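Local atomic coordinates of probable sugar kinase (PDB entry 3KZH), a protein that probably acts as a carbohydrate kinase of the pfkB (ribokinase-like) family, transferring a phosphate group to a sugar. Residues Leu142-Asn146 and Val168-Lys172; Asn47-Met52 and Asp257-Ala261; Phe183-Lys187 and Leu263-Tyr267; Leu9-Ser15 and Val57-Ser63; Met122-Asp128 and Ile149-Leu153. All coordinates share one frame; numbering follows the deposited sequence.

Contact 1 of 5, residues Leu142-Asn146 and Val168-Lys172. With BGC (beta-D-glucopyranose), chain C.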
# COMPACT_ATOMS: atom_id res chain seq x y z
N LEU A 142 22.17 -14.45 3.89
CA LEU A 142 21.44 -15.08 2.80
C LEU A 142 20.50 -16.09 3.41
O LEU A 142 20.71 -16.57 4.52
CB LEU A 142 22.40 -15.84 1.85
CG LEU A 142 23.49 -15.20 0.98
CD1 LEU A 142 24.22 -16.26 0.19
CD2 LEU A 142 22.90 -14.19 0.05
N ASP A 143 19.44 -16.39 2.67
CA ASP A 143 18.49 -17.43 3.06
C ASP A 143 18.62 -18.51 1.98
O ASP A 143 19.40 -18.33 1.05
CB ASP A 143 17.06 -16.88 3.24
CG ASP A 143 16.42 -16.32 1.96
OD1 ASP A 143 16.99 -16.39 0.84
OD2 ASP A 143 15.30 -15.79 2.09
N SER A 144 17.82 -19.57 2.07
CA SER A 144 17.89 -20.67 1.11
C SER A 144 16.91 -20.64 -0.08
O SER A 144 16.57 -21.70 -0.63
CB SER A 144 17.77 -21.98 1.88
OG SER A 144 16.58 -21.96 2.62
N ASP A 145 16.52 -19.44 -0.50
CA ASP A 145 15.57 -19.23 -1.61
C ASP A 145 16.06 -19.57 -3.03
O ASP A 145 15.36 -20.26 -3.78
CB ASP A 145 15.07 -17.79 -1.61
CG ASP A 145 13.69 -17.64 -0.99
OD1 ASP A 145 13.43 -18.27 0.07
OD2 ASP A 145 12.88 -16.88 -1.55
N ASN A 146 17.24 -19.07 -3.38
CA ASN A 146 17.80 -19.29 -4.70
C ASN A 146 19.18 -19.97 -4.60
O ASN A 146 20.20 -19.28 -4.41
CB ASN A 146 17.90 -17.93 -5.43
CG ASN A 146 17.93 -18.07 -6.95
OD1 ASN A 146 18.67 -18.88 -7.51
ND2 ASN A 146 17.16 -17.22 -7.62
N VAL A 168 15.55 -21.22 6.54
CA VAL A 168 14.08 -21.05 6.34
C VAL A 168 13.19 -22.27 6.67
O VAL A 168 12.23 -22.15 7.44
CB VAL A 168 13.75 -20.41 4.93
CG1 VAL A 168 12.24 -20.19 4.75
CG2 VAL A 168 14.46 -19.07 4.79
N SER A 169 13.49 -23.43 6.08
CA SER A 169 12.75 -24.67 6.29
C SER A 169 13.66 -25.88 6.05
O SER A 169 14.72 -25.74 5.44
CB SER A 169 11.52 -24.76 5.37
OG SER A 169 11.88 -25.08 4.04
N ALA A 170 13.22 -27.05 6.52
CA ALA A 170 13.95 -28.32 6.35
C ALA A 170 14.01 -28.76 4.88
O ALA A 170 15.01 -29.32 4.43
CB ALA A 170 13.30 -29.39 7.17
N GLU A 171 12.93 -28.47 4.16
CA GLU A 171 12.79 -28.79 2.74
C GLU A 171 13.77 -27.94 1.94
O GLU A 171 14.51 -28.47 1.12
CB GLU A 171 11.34 -28.53 2.29
CG GLU A 171 10.91 -29.19 0.97
CD GLU A 171 11.19 -28.35 -0.26
OE1 GLU A 171 10.80 -27.16 -0.28
OE2 GLU A 171 11.81 -28.88 -1.21
N LYS A 172 13.80 -26.64 2.22
CA LYS A 172 14.69 -25.70 1.54
C LYS A 172 16.16 -25.94 1.89
O LYS A 172 17.04 -25.60 1.09
CB LYS A 172 14.30 -24.26 1.90
CG LYS A 172 13.24 -23.65 1.00
CD LYS A 172 12.41 -22.66 1.78
CE LYS A 172 11.55 -21.77 0.89
NZ LYS A 172 12.37 -20.76 0.17
C2 BGC C . 13.33 -21.37 10.95
C3 BGC C . 12.84 -20.83 12.33
C4 BGC C . 14.10 -20.99 13.27
C5 BGC C . 15.37 -20.19 12.72
C6 BGC C . 16.59 -20.31 13.54
C1 BGC C . 14.49 -20.50 10.48
O1 BGC C . 14.87 -20.91 9.37
O2 BGC C . 12.38 -21.27 10.11
O3 BGC C . 11.91 -21.66 12.66
O4 BGC C . 13.76 -20.57 14.47
O5 BGC C . 15.66 -20.61 11.41
O HOH W 1 13.67 -22.21 -2.67

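Contact 2 of 5, residues Asn47-Met52 and Asp257-Ala261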
# COMPACT_ATOMS: atom_id res chain seq x y z
N ASN A 47 12.84 -8.77 7.09
CA ASN A 47 12.59 -8.78 8.52
C ASN A 47 13.93 -8.74 9.26
O ASN A 47 14.07 -8.00 10.23
CB ASN A 47 11.80 -10.04 8.95
CG ASN A 47 10.46 -10.21 8.21
OD1 ASN A 47 9.75 -9.25 7.95
ND2 ASN A 47 10.12 -11.45 7.89
N ILE A 48 14.93 -9.49 8.77
CA ILE A 48 16.27 -9.52 9.38
C ILE A 48 16.88 -8.12 9.36
O ILE A 48 17.27 -7.60 10.40
CB ILE A 48 17.23 -10.56 8.69
CG1 ILE A 48 16.73 -11.99 8.93
CG2 ILE A 48 18.66 -10.44 9.23
CD1 ILE A 48 17.44 -13.08 8.12
N ALA A 49 16.89 -7.51 8.17
CA ALA A 49 17.40 -6.16 7.94
C ALA A 49 16.73 -5.10 8.81
O ALA A 49 17.41 -4.21 9.33
CB ALA A 49 17.26 -5.79 6.49
N GLU A 50 15.41 -5.23 9.02
CA GLU A 50 14.65 -4.30 9.88
C GLU A 50 15.11 -4.43 11.33
O GLU A 50 15.48 -3.42 11.94
CB GLU A 50 13.12 -4.48 9.79
CG GLU A 50 12.37 -3.26 10.38
CD GLU A 50 10.86 -3.38 10.57
OE1 GLU A 50 10.17 -4.04 9.79
OE2 GLU A 50 10.35 -2.75 11.53
N ASN A 51 15.14 -5.67 11.84
CA ASN A 51 15.56 -5.98 13.22
C ASN A 51 16.99 -5.48 13.53
O ASN A 51 17.27 -5.02 14.63
CB ASN A 51 15.50 -7.49 13.49
CG ASN A 51 14.09 -8.05 13.55
OD1 ASN A 51 13.66 -8.79 12.66
ND2 ASN A 51 13.40 -7.75 14.64
N MSE A 52 17.85 -5.54 12.50
CA MSE A 52 19.26 -5.11 12.55
C MSE A 52 19.39 -3.58 12.66
O MSE A 52 20.11 -3.07 13.51
CB MSE A 52 20.01 -5.59 11.30
CG MSE A 52 20.71 -6.92 11.45
SE MSE A 52 21.81 -7.41 9.95
CE MSE A 52 22.07 -9.31 10.41
N ASP A 257 14.26 -14.80 12.65
CA ASP A 257 14.71 -13.67 11.83
C ASP A 257 15.45 -12.68 12.74
O ASP A 257 16.51 -12.17 12.39
CB ASP A 257 13.52 -12.93 11.19
CG ASP A 257 12.68 -13.79 10.26
OD1 ASP A 257 13.10 -14.90 9.85
OD2 ASP A 257 11.56 -13.34 9.94
N SER A 258 14.84 -12.42 13.89
CA SER A 258 15.37 -11.54 14.92
C SER A 258 16.63 -12.11 15.54
O SER A 258 17.50 -11.34 15.95
CB SER A 258 14.34 -11.33 16.01
OG SER A 258 13.25 -10.61 15.52
N PHE A 259 16.73 -13.45 15.60
CA PHE A 259 17.92 -14.11 16.14
C PHE A 259 19.10 -13.88 15.23
O PHE A 259 20.19 -13.60 15.72
CB PHE A 259 17.73 -15.63 16.36
CG PHE A 259 18.87 -16.29 17.11
CD1 PHE A 259 18.91 -16.27 18.51
CD2 PHE A 259 19.96 -16.86 16.41
CE1 PHE A 259 20.04 -16.79 19.22
CE2 PHE A 259 21.08 -17.38 17.10
CZ PHE A 259 21.12 -17.34 18.51
N VAL A 260 18.89 -13.99 13.91
CA VAL A 260 19.93 -13.79 12.89
C VAL A 260 20.45 -12.35 12.96
O VAL A 260 21.66 -12.10 12.85
CB VAL A 260 19.42 -14.12 11.44
CG1 VAL A 260 20.48 -13.81 10.38
CG2 VAL A 260 19.07 -15.60 11.34
N ALA A 261 19.52 -11.43 13.21
CA ALA A 261 19.83 -10.02 13.35
C ALA A 261 20.71 -9.74 14.56
O ALA A 261 21.63 -8.92 14.49
CB ALA A 261 18.57 -9.23 13.40

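Contact 3 of 5, residues Phe183-Lys187 and Leu263-Tyr267. With BGC (beta-D-glucopyranose), chain C.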
# COMPACT_ATOMS: atom_id res chain seq x y z
N PHE A 183 29.97 -21.24 4.09
CA PHE A 183 29.42 -20.28 5.03
C PHE A 183 30.27 -20.16 6.28
O PHE A 183 30.88 -21.14 6.73
CB PHE A 183 27.99 -20.67 5.42
CG PHE A 183 26.96 -20.35 4.38
CD1 PHE A 183 26.38 -19.07 4.32
CD2 PHE A 183 26.54 -21.32 3.46
CE1 PHE A 183 25.40 -18.75 3.35
CE2 PHE A 183 25.56 -21.02 2.48
CZ PHE A 183 24.99 -19.73 2.43
N HIS A 184 30.34 -18.94 6.81
CA HIS A 184 31.07 -18.63 8.03
C HIS A 184 30.15 -18.98 9.22
O HIS A 184 30.62 -19.39 10.28
CB HIS A 184 31.42 -17.13 8.03
CG HIS A 184 31.88 -16.57 9.35
ND1 HIS A 184 31.03 -16.42 10.43
CD2 HIS A 184 33.08 -16.10 9.74
CE1 HIS A 184 31.70 -15.87 11.42
NE2 HIS A 184 32.94 -15.66 11.04
N THR A 185 28.85 -18.81 9.03
CA THR A 185 27.89 -19.09 10.08
C THR A 185 26.63 -19.69 9.49
O THR A 185 26.18 -19.28 8.43
CB THR A 185 27.50 -17.78 10.86
OG1 THR A 185 28.64 -17.31 11.58
CG2 THR A 185 26.35 -18.00 11.86
N ILE A 186 26.14 -20.73 10.15
CA ILE A 186 24.87 -21.33 9.76
C ILE A 186 24.00 -21.22 11.02
O ILE A 186 24.50 -21.23 12.14
CB ILE A 186 24.98 -22.80 9.21
CG1 ILE A 186 25.64 -23.74 10.22
CG2 ILE A 186 25.70 -22.81 7.86
CD1 ILE A 186 25.28 -25.18 9.99
N LYS A 187 22.68 -21.07 10.83
CA LYS A 187 21.77 -20.93 11.94
C LYS A 187 20.49 -21.83 11.72
O LYS A 187 19.39 -21.32 11.38
CB LYS A 187 21.38 -19.46 12.17
CG LYS A 187 21.03 -19.15 13.66
CD LYS A 187 19.62 -19.44 14.04
CE LYS A 187 18.60 -18.71 13.19
NZ LYS A 187 17.52 -19.54 12.80
N LEU A 263 22.82 -11.88 15.87
CA LEU A 263 24.15 -12.44 15.55
C LEU A 263 24.92 -11.36 14.81
O LEU A 263 26.11 -11.17 15.04
CB LEU A 263 24.04 -13.67 14.63
CG LEU A 263 23.38 -14.95 15.13
CD1 LEU A 263 23.35 -15.97 14.01
CD2 LEU A 263 24.11 -15.48 16.36
N GLY A 264 24.19 -10.65 13.95
CA GLY A 264 24.73 -9.55 13.19
C GLY A 264 25.23 -8.45 14.10
O GLY A 264 26.37 -8.05 14.00
N TYR A 265 24.42 -8.11 15.11
CA TYR A 265 24.80 -7.10 16.11
C TYR A 265 26.06 -7.53 16.88
O TYR A 265 27.01 -6.75 17.03
CB TYR A 265 23.62 -6.85 17.07
CG TYR A 265 23.89 -5.83 18.17
CD1 TYR A 265 23.62 -4.46 17.96
CD2 TYR A 265 24.48 -6.22 19.40
CE1 TYR A 265 23.94 -3.49 18.96
CE2 TYR A 265 24.80 -5.26 20.40
CZ TYR A 265 24.53 -3.91 20.17
OH TYR A 265 24.86 -2.99 21.14
N GLY A 266 26.03 -8.78 17.36
CA GLY A 266 27.13 -9.35 18.13
C GLY A 266 28.47 -9.37 17.43
O GLY A 266 29.49 -9.01 18.02
N TYR A 267 28.45 -9.75 16.15
CA TYR A 267 29.63 -9.80 15.29
C TYR A 267 30.24 -8.42 15.04
O TYR A 267 31.44 -8.24 15.16
CB TYR A 267 29.26 -10.42 13.93
CG TYR A 267 28.99 -11.91 13.92
CD1 TYR A 267 29.27 -12.72 15.04
CD2 TYR A 267 28.46 -12.54 12.76
CE1 TYR A 267 29.04 -14.10 15.03
CE2 TYR A 267 28.23 -13.95 12.73
CZ TYR A 267 28.52 -14.71 13.88
OH TYR A 267 28.31 -16.06 13.91
C2 BGC C . 13.33 -21.37 10.95
C3 BGC C . 12.84 -20.83 12.33
C4 BGC C . 14.10 -20.99 13.27
C5 BGC C . 15.37 -20.19 12.72
C6 BGC C . 16.59 -20.31 13.54
C1 BGC C . 14.49 -20.50 10.48
O1 BGC C . 14.87 -20.91 9.37
O2 BGC C . 12.38 -21.27 10.11
O3 BGC C . 11.91 -21.66 12.66
O4 BGC C . 13.76 -20.57 14.47
O5 BGC C . 15.66 -20.61 11.41

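Contact 4 of 5, residues Leu9-Ser15 and Val57-Ser63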
# COMPACT_ATOMS: atom_id res chain seq x y z
N LEU A 9 26.85 -4.31 7.36
CA LEU A 9 26.43 -5.70 7.18
C LEU A 9 25.49 -5.70 5.99
O LEU A 9 24.58 -4.88 5.92
CB LEU A 9 25.66 -6.23 8.40
CG LEU A 9 25.75 -7.74 8.67
CD1 LEU A 9 25.51 -7.96 10.13
CD2 LEU A 9 24.86 -8.64 7.83
N LEU A 10 25.70 -6.67 5.11
CA LEU A 10 24.86 -6.81 3.94
C LEU A 10 23.87 -7.94 4.10
O LEU A 10 24.22 -9.03 4.56
CB LEU A 10 25.71 -7.00 2.68
CG LEU A 10 25.01 -7.16 1.31
CD1 LEU A 10 24.17 -5.94 0.94
CD2 LEU A 10 26.06 -7.42 0.26
N VAL A 11 22.62 -7.65 3.77
CA VAL A 11 21.54 -8.63 3.80
C VAL A 11 21.08 -8.65 2.34
O VAL A 11 20.84 -7.60 1.76
CB VAL A 11 20.37 -8.22 4.76
CG1 VAL A 11 19.27 -9.28 4.77
CG2 VAL A 11 20.88 -7.99 6.18
N PHE A 12 21.05 -9.84 1.76
CA PHE A 12 20.63 -10.02 0.36
C PHE A 12 19.44 -10.98 0.30
O PHE A 12 19.57 -12.14 0.67
CB PHE A 12 21.84 -10.56 -0.46
CG PHE A 12 21.58 -10.73 -1.94
CD1 PHE A 12 21.76 -9.64 -2.82
CD2 PHE A 12 21.20 -11.98 -2.47
CE1 PHE A 12 21.57 -9.79 -4.23
CE2 PHE A 12 21.00 -12.15 -3.87
CZ PHE A 12 21.19 -11.04 -4.75
N GLY A 13 18.30 -10.51 -0.20
CA GLY A 13 17.11 -11.34 -0.30
C GLY A 13 15.81 -10.62 -0.63
O GLY A 13 15.78 -9.41 -0.83
N ALA A 14 14.71 -11.37 -0.60
CA ALA A 14 13.36 -10.87 -0.93
C ALA A 14 12.65 -9.92 0.04
O ALA A 14 12.90 -9.92 1.24
CB ALA A 14 12.46 -12.05 -1.24
N SER A 15 11.77 -9.08 -0.53
CA SER A 15 10.92 -8.12 0.19
C SER A 15 9.52 -8.38 -0.34
O SER A 15 9.27 -8.27 -1.54
CB SER A 15 11.27 -6.67 -0.14
OG SER A 15 12.47 -6.25 0.45
N VAL A 57 22.55 -1.49 13.90
CA VAL A 57 23.55 -2.01 12.95
C VAL A 57 23.42 -1.22 11.66
O VAL A 57 22.31 -0.93 11.21
CB VAL A 57 23.35 -3.53 12.62
CG1 VAL A 57 24.50 -4.08 11.78
CG2 VAL A 57 23.18 -4.35 13.87
N ASN A 58 24.57 -0.84 11.10
CA ASN A 58 24.66 -0.12 9.83
C ASN A 58 24.39 -1.26 8.85
O ASN A 58 25.21 -2.17 8.69
CB ASN A 58 26.06 0.48 9.67
CG ASN A 58 26.22 1.32 8.41
OD1 ASN A 58 25.25 1.87 7.87
ND2 ASN A 58 27.45 1.42 7.93
N THR A 59 23.17 -1.24 8.32
CA THR A 59 22.67 -2.29 7.46
C THR A 59 22.48 -1.89 6.01
O THR A 59 21.91 -0.85 5.70
CB THR A 59 21.29 -2.80 8.01
OG1 THR A 59 21.41 -3.03 9.42
CG2 THR A 59 20.83 -4.09 7.31
N ASN A 60 22.97 -2.75 5.13
CA ASN A 60 22.80 -2.57 3.70
C ASN A 60 21.88 -3.72 3.29
O ASN A 60 22.21 -4.90 3.45
CB ASN A 60 24.14 -2.62 2.95
CG ASN A 60 24.00 -2.25 1.48
OD1 ASN A 60 23.13 -2.77 0.78
ND2 ASN A 60 24.88 -1.38 0.99
N PHE A 61 20.69 -3.36 2.85
CA PHE A 61 19.71 -4.34 2.41
C PHE A 61 19.53 -4.28 0.89
O PHE A 61 18.88 -3.38 0.37
CB PHE A 61 18.35 -4.17 3.13
CG PHE A 61 17.30 -5.20 2.73
CD1 PHE A 61 17.66 -6.55 2.48
CD2 PHE A 61 15.96 -4.82 2.58
CE1 PHE A 61 16.70 -7.50 2.08
CE2 PHE A 61 15.00 -5.76 2.18
CZ PHE A 61 15.36 -7.10 1.93
N MSE A 62 20.04 -5.31 0.22
CA MSE A 62 19.95 -5.41 -1.23
C MSE A 62 18.80 -6.36 -1.56
O MSE A 62 18.86 -7.55 -1.29
CB MSE A 62 21.27 -5.92 -1.80
CG MSE A 62 21.44 -5.77 -3.32
SE MSE A 62 23.12 -6.50 -3.91
CE MSE A 62 24.22 -5.17 -3.10
N SER A 63 17.75 -5.81 -2.16
CA SER A 63 16.58 -6.58 -2.49
C SER A 63 16.17 -6.42 -3.94
O SER A 63 16.96 -5.97 -4.78
CB SER A 63 15.44 -6.18 -1.56
OG SER A 63 14.41 -7.17 -1.52

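Contact 5 of 5, residues Met122-Asp128 and Ile149-Leu153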
# COMPACT_ATOMS: atom_id res chain seq x y z
N MSE A 122 16.55 -11.96 -10.44
CA MSE A 122 17.93 -11.62 -10.05
C MSE A 122 18.89 -12.37 -10.99
O MSE A 122 18.77 -13.59 -11.20
CB MSE A 122 18.22 -12.02 -8.59
CG MSE A 122 19.65 -11.74 -8.09
SE MSE A 122 20.02 -9.85 -8.03
CE MSE A 122 21.70 -9.87 -8.73
N ASN A 123 19.83 -11.62 -11.56
CA ASN A 123 20.82 -12.17 -12.49
C ASN A 123 22.26 -11.84 -12.12
O ASN A 123 22.51 -10.92 -11.34
CB ASN A 123 20.50 -11.73 -13.93
CG ASN A 123 20.36 -10.22 -14.08
OD1 ASN A 123 21.33 -9.47 -13.94
ND2 ASN A 123 19.16 -9.77 -14.41
N THR A 124 23.20 -12.56 -12.73
CA THR A 124 24.63 -12.40 -12.50
C THR A 124 25.20 -11.03 -12.89
O THR A 124 26.15 -10.56 -12.25
CB THR A 124 25.43 -13.51 -13.19
OG1 THR A 124 25.11 -13.53 -14.59
CG2 THR A 124 25.10 -14.86 -12.57
N ASP A 125 24.61 -10.40 -13.90
CA ASP A 125 25.04 -9.07 -14.37
C ASP A 125 24.84 -8.00 -13.30
O ASP A 125 25.69 -7.11 -13.14
CB ASP A 125 24.27 -8.66 -15.63
CG ASP A 125 24.97 -9.09 -16.91
OD1 ASP A 125 25.51 -10.22 -16.96
OD2 ASP A 125 24.97 -8.29 -17.87
N PHE A 126 23.74 -8.12 -12.55
CA PHE A 126 23.44 -7.20 -11.47
C PHE A 126 24.39 -7.46 -10.29
O PHE A 126 24.87 -6.49 -9.69
CB PHE A 126 21.95 -7.26 -11.08
CG PHE A 126 21.51 -6.15 -10.16
CD1 PHE A 126 21.19 -4.88 -10.69
CD2 PHE A 126 21.53 -6.32 -8.76
CE1 PHE A 126 20.90 -3.79 -9.83
CE2 PHE A 126 21.24 -5.24 -7.89
CZ PHE A 126 20.93 -3.97 -8.43
N ILE A 127 24.66 -8.74 -9.97
CA ILE A 127 25.59 -9.09 -8.88
C ILE A 127 26.95 -8.47 -9.19
O ILE A 127 27.53 -7.80 -8.34
CB ILE A 127 25.79 -10.64 -8.67
CG1 ILE A 127 24.61 -11.26 -7.92
CG2 ILE A 127 26.93 -10.92 -7.72
CD1 ILE A 127 24.27 -12.68 -8.32
N ASP A 128 27.41 -8.65 -10.44
CA ASP A 128 28.69 -8.12 -10.92
C ASP A 128 28.80 -6.60 -10.82
O ASP A 128 29.87 -6.09 -10.50
CB ASP A 128 28.95 -8.55 -12.37
CG ASP A 128 29.18 -10.04 -12.52
OD1 ASP A 128 29.67 -10.69 -11.57
OD2 ASP A 128 28.86 -10.57 -13.61
N ILE A 149 21.98 -18.86 -7.37
CA ILE A 149 22.57 -17.55 -7.09
C ILE A 149 23.44 -17.59 -5.84
O ILE A 149 24.47 -16.91 -5.80
CB ILE A 149 21.48 -16.42 -7.09
CG1 ILE A 149 21.16 -16.08 -8.55
CG2 ILE A 149 21.93 -15.14 -6.34
CD1 ILE A 149 19.79 -15.55 -8.77
N MSE A 150 23.08 -18.44 -4.87
CA MSE A 150 23.84 -18.62 -3.64
C MSE A 150 25.22 -19.15 -4.04
O MSE A 150 26.23 -18.55 -3.69
CB MSE A 150 23.15 -19.59 -2.67
CG MSE A 150 23.91 -19.88 -1.35
SE MSE A 150 23.17 -21.26 -0.20
CE MSE A 150 21.60 -20.30 0.34
N GLU A 151 25.23 -20.18 -4.90
CA GLU A 151 26.47 -20.81 -5.41
C GLU A 151 27.35 -19.78 -6.11
O GLU A 151 28.56 -19.75 -5.87
CB GLU A 151 26.16 -21.96 -6.36
CG GLU A 151 27.40 -22.68 -6.94
CD GLU A 151 27.09 -24.05 -7.51
OE1 GLU A 151 25.96 -24.25 -8.00
OE2 GLU A 151 27.98 -24.92 -7.44
N TYR A 152 26.73 -18.91 -6.91
CA TYR A 152 27.45 -17.86 -7.62
C TYR A 152 28.06 -16.89 -6.60
O TYR A 152 29.23 -16.51 -6.73
CB TYR A 152 26.53 -17.11 -8.60
CG TYR A 152 27.27 -16.11 -9.48
CD1 TYR A 152 27.98 -16.54 -10.62
CD2 TYR A 152 27.28 -14.74 -9.16
CE1 TYR A 152 28.70 -15.62 -11.42
CE2 TYR A 152 28.00 -13.81 -9.95
CZ TYR A 152 28.69 -14.26 -11.08
OH TYR A 152 29.35 -13.34 -11.86
N LEU A 153 27.30 -16.54 -5.56
CA LEU A 153 27.78 -15.62 -4.52
C LEU A 153 28.90 -16.21 -3.68
O LEU A 153 29.88 -15.52 -3.40
CB LEU A 153 26.63 -15.15 -3.62
CG LEU A 153 25.56 -14.28 -4.28
CD1 LEU A 153 24.42 -14.05 -3.34
CD2 LEU A 153 26.13 -12.98 -4.74

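Contact 1 of 5, residues Leu142-Asn146 and Val168-Lys172
Ser144 packs against Val168 and Lys172 where the loop after strand 139-143 meets the start of helix 170-174. This is the close-packed part. Ser144 OG stands between its own backbone N and carbonyl carbon (chi1 56°), which brings it to 3.3 Å from Lys172 CB and 4.0 Å from Val168 CB. Its polar need is met next door, by a hydrogen bond with Pro167 O. Beside it, Val168 lays one methyl, CG2, on Asp143 CB at 3.7 Å. Ser169, the N-cap residue of the helix, accepts from Lys172 N through OG at 3.1 Å.

The other side is looser and faces solvent. Lys172 bends at chi2 and chi4 to bring its ammonium group back to the exposed Asp145, and NZ forms a salt bridge with Asp145 OD1 at 2.7 Å. It arrives from above the carboxylate, 55° out of its plane. One water accepts a weak bond from Lys172 NZ and donates to Asp145 O at 2.8 Å, a weaker, water-mediated link between the same residues.

Val168 also belongs to the sugar pocket: its carbonyl O accepts from O2 of the bound beta-D-glucopyranose at 2.8 Å. The chemistry is therefore split, with the side chain of Val168 packed on the neighbouring loop, its backbone oxygen turned to the ligand, and a solvent-side ion pair joining the loop at Asp145 to the start of helix 170-174.

Contact 2 of 5, residues Asn47-Met52 and Asp257-Ala261
Ala261 sits at the centre of this helix crossing, its CB lodged 3.5 Å from Asn51 CB and 3.7 Å from Met52 CG. The helical segments 47-52 and 257-261 cross at -51°, and their axes are 8.0 Å apart at closest, near for a helix pair. The small methyl of Ala261 fits that spacing, since it lies almost on the backbone of the partner helix. Ile48 reaches Val260, its CD1 touching CG1 of that valine at 3.9 Å, and its CG1 rests on the carbonyl oxygen of Asp257. The selenomethionine Met52, extended beyond CG, carries its CE to Val260 O.

One polar bond across the pair lies toward the N-terminal ends of the two segments. Asn47 ND2 donates to Asp257 OD2 at 3.1 Å, bent to 141° at the hydrogen and coming from above the carboxylate plane, although the amide and carboxylate planes are only 21° apart.

In the next shell, Ser258 OG is hydrogen-bonded to Thr287 OG1, linking this helix to helix 273-288, and Met283 of that helix packs on Asn51 and Ala261. Asp166 of the sugar pocket lies against Ile48, Asp257 and Val260. Asp257 follows Gly256, another pocket residue, in the Gly-Ala-Gly-Asp signature of pfkB kinases. Small and apolar side chains are consistent with the close spacing of the helices, and the Asn47 amide may help to orient the Asp257 carboxylate beside the pocket.

Contact 3 of 5, residues Phe183-Lys187 and Leu263-Tyr267
Thr185 and Tyr267 join strand 185-186 of the central sheet to helix 255-268, which packs over it in the alpha/beta sandwich of the ribokinase fold. The polar link is short: Thr185 OG1 and Tyr267 OH are hydrogen-bonded at 2.7 Å, with the threonine oxygen at the edge of the ring and near its plane. Thr185 OG1 takes a second bond, to His184 ND1 at 2.8 Å, so this buried hydroxyl is held by two side chains.

The aromatic part lies beside it. The His184 ring turns its edge to the face of Tyr267 in an offset edge-to-face pair, centroids 5.6 Å apart and planes at 75°; Tyr139 of strand 139-143, two places along the sheet, meets both rings. One face of the Tyr267 ring also has Leu263 O above it, toward the rim.

The apolar contacts centre on Leu263 CD1, which meets Thr185 CG2 at 4.2 Å and, near the base of the lysine, Lys187 CG at 4.0 Å. Beyond CG the lysine chain bends at chi2 (-85°) and again at chi3, turning away from Leu263, past Phe259 and Val260 of the same helix, into the sugar pocket, where the model places Lys187 NZ in a covalent bond of 1.4 Å to C6 of beta-D-glucopyranose.

Contact 4 of 5, residues Leu9-Ser15 and Val57-Ser63
Leu9 to Gly13 runs parallel to Asn58 to Ser63, adjacent strands in the central sheet of the ribokinase-like alpha/beta fold, and backbone bonds alternate between the two. Leu9 N donates to Asn58 O, Asn60 N to Leu9 O at 2.8 Å, Val11 N to Asn60 O, Met62 N to Val11 O, and Gly13 N to Met62 O at a longer 3.2 Å. CA-H groups add to the load on these oxygens: Leu10 CA approaches Asn60 O at 3.3 Å.

Past the last bridge, serines continue the pairing. Ser63 OG donates to Gly13 O at 2.7 Å, in the carbonyl plane, and itself accepts from Ser15 OG at 2.9 Å, so that a relay of hydroxyls closes the end where the strands part. Asn60 spends its amide ND2 outside the pair, on Asp87 OD2, and Thr59 OG1 donates back to Val57 O from well above that carbonyl's plane.

Apolar side chains make up much of both faces. Met62 places its selenium 3.6 Å from Phe12 CD1, at the edge of the ring, a Met-aromatic contact. On the opposite face Phe61 CD1 meets Val11 CG1 at 3.9 Å, with Ser63 CB lying over one side of the phenyl ring.

Leu9, Thr59 and Phe61 face helix 44-54, Leu10 and Met62 face helix 131-135, strand 139-143 bonds to the other edge of strand 9-12, and strand 83-84 to that of strand 59-62.

Contact 5 of 5, residues Met122-Asp128 and Ile149-Leu153
Two helices on the outer layer of the alpha/beta sandwich, 124-129 and 147-157, meet here mainly through side chains, the axes of segments 124-128 and 149-153 being 11.4 Å apart at closest approach. Tyr152 bridges that gap. Its CG is anti to the backbone N (chi1 -173°), which sends the ring across to the first turn of helix 124-129. There the methyl CG2 of Thr124 sits over the ring centre, 3.7 Å from the centroid and 5° off the normal, a well-aligned CH-pi contact. At the far end of the ring Tyr152 OH donates to Asp128 OD1 at 2.7 Å, using the syn lone pair of the carboxylate, so the ring is gripped at both face and tip.

Ile127 packs alongside: its CD1 touches Tyr152 CD2 at 3.7 Å and Ile149 CG2 at 3.9 Å, while its other branch, CG2, meets Leu153 CD2 at 3.7 Å. Ile149 CD1 runs on to the selenomethionine Met122, touching CB and the backbone O. Asn123, the N-cap residue just before helix 124-129, accepts from Phe126 N through OD1 at 3.1 Å.

Beneath this layer Met122, Ile149 and Leu153 rest on Phe12 of strand 9-12, Leu153 also reaches Leu142 of strand 139-143, and Phe134 of helix 131-135 packs against Ile127 and Leu153.

Overall arrangement
Contacts 2, 3 and 4 are buried, contact 5 is partly so, and contact 1 lies at the surface. Contacts 2 and 3 share helix 255-268, and Lys187 lies against Phe259 and Val260 where they meet. Contact 4 supplies the sheet beneath: Met52 packs on Leu9 and Thr59, while Phe12 on the other face reaches contact 5. Contact 1 continues from the neighbouring strand 139-143. Backbone bonds dominate contact 4, close helix packing contact 2, an ion pair with water contact 1, a hydroxyl pair and aromatic edge-to-face packing contact 3, apolar and CH-pi packing with one tyrosine-carboxylate bond contact 5. Contacts 1 and 3 each touch the sugar, one through a carbonyl, the other covalently.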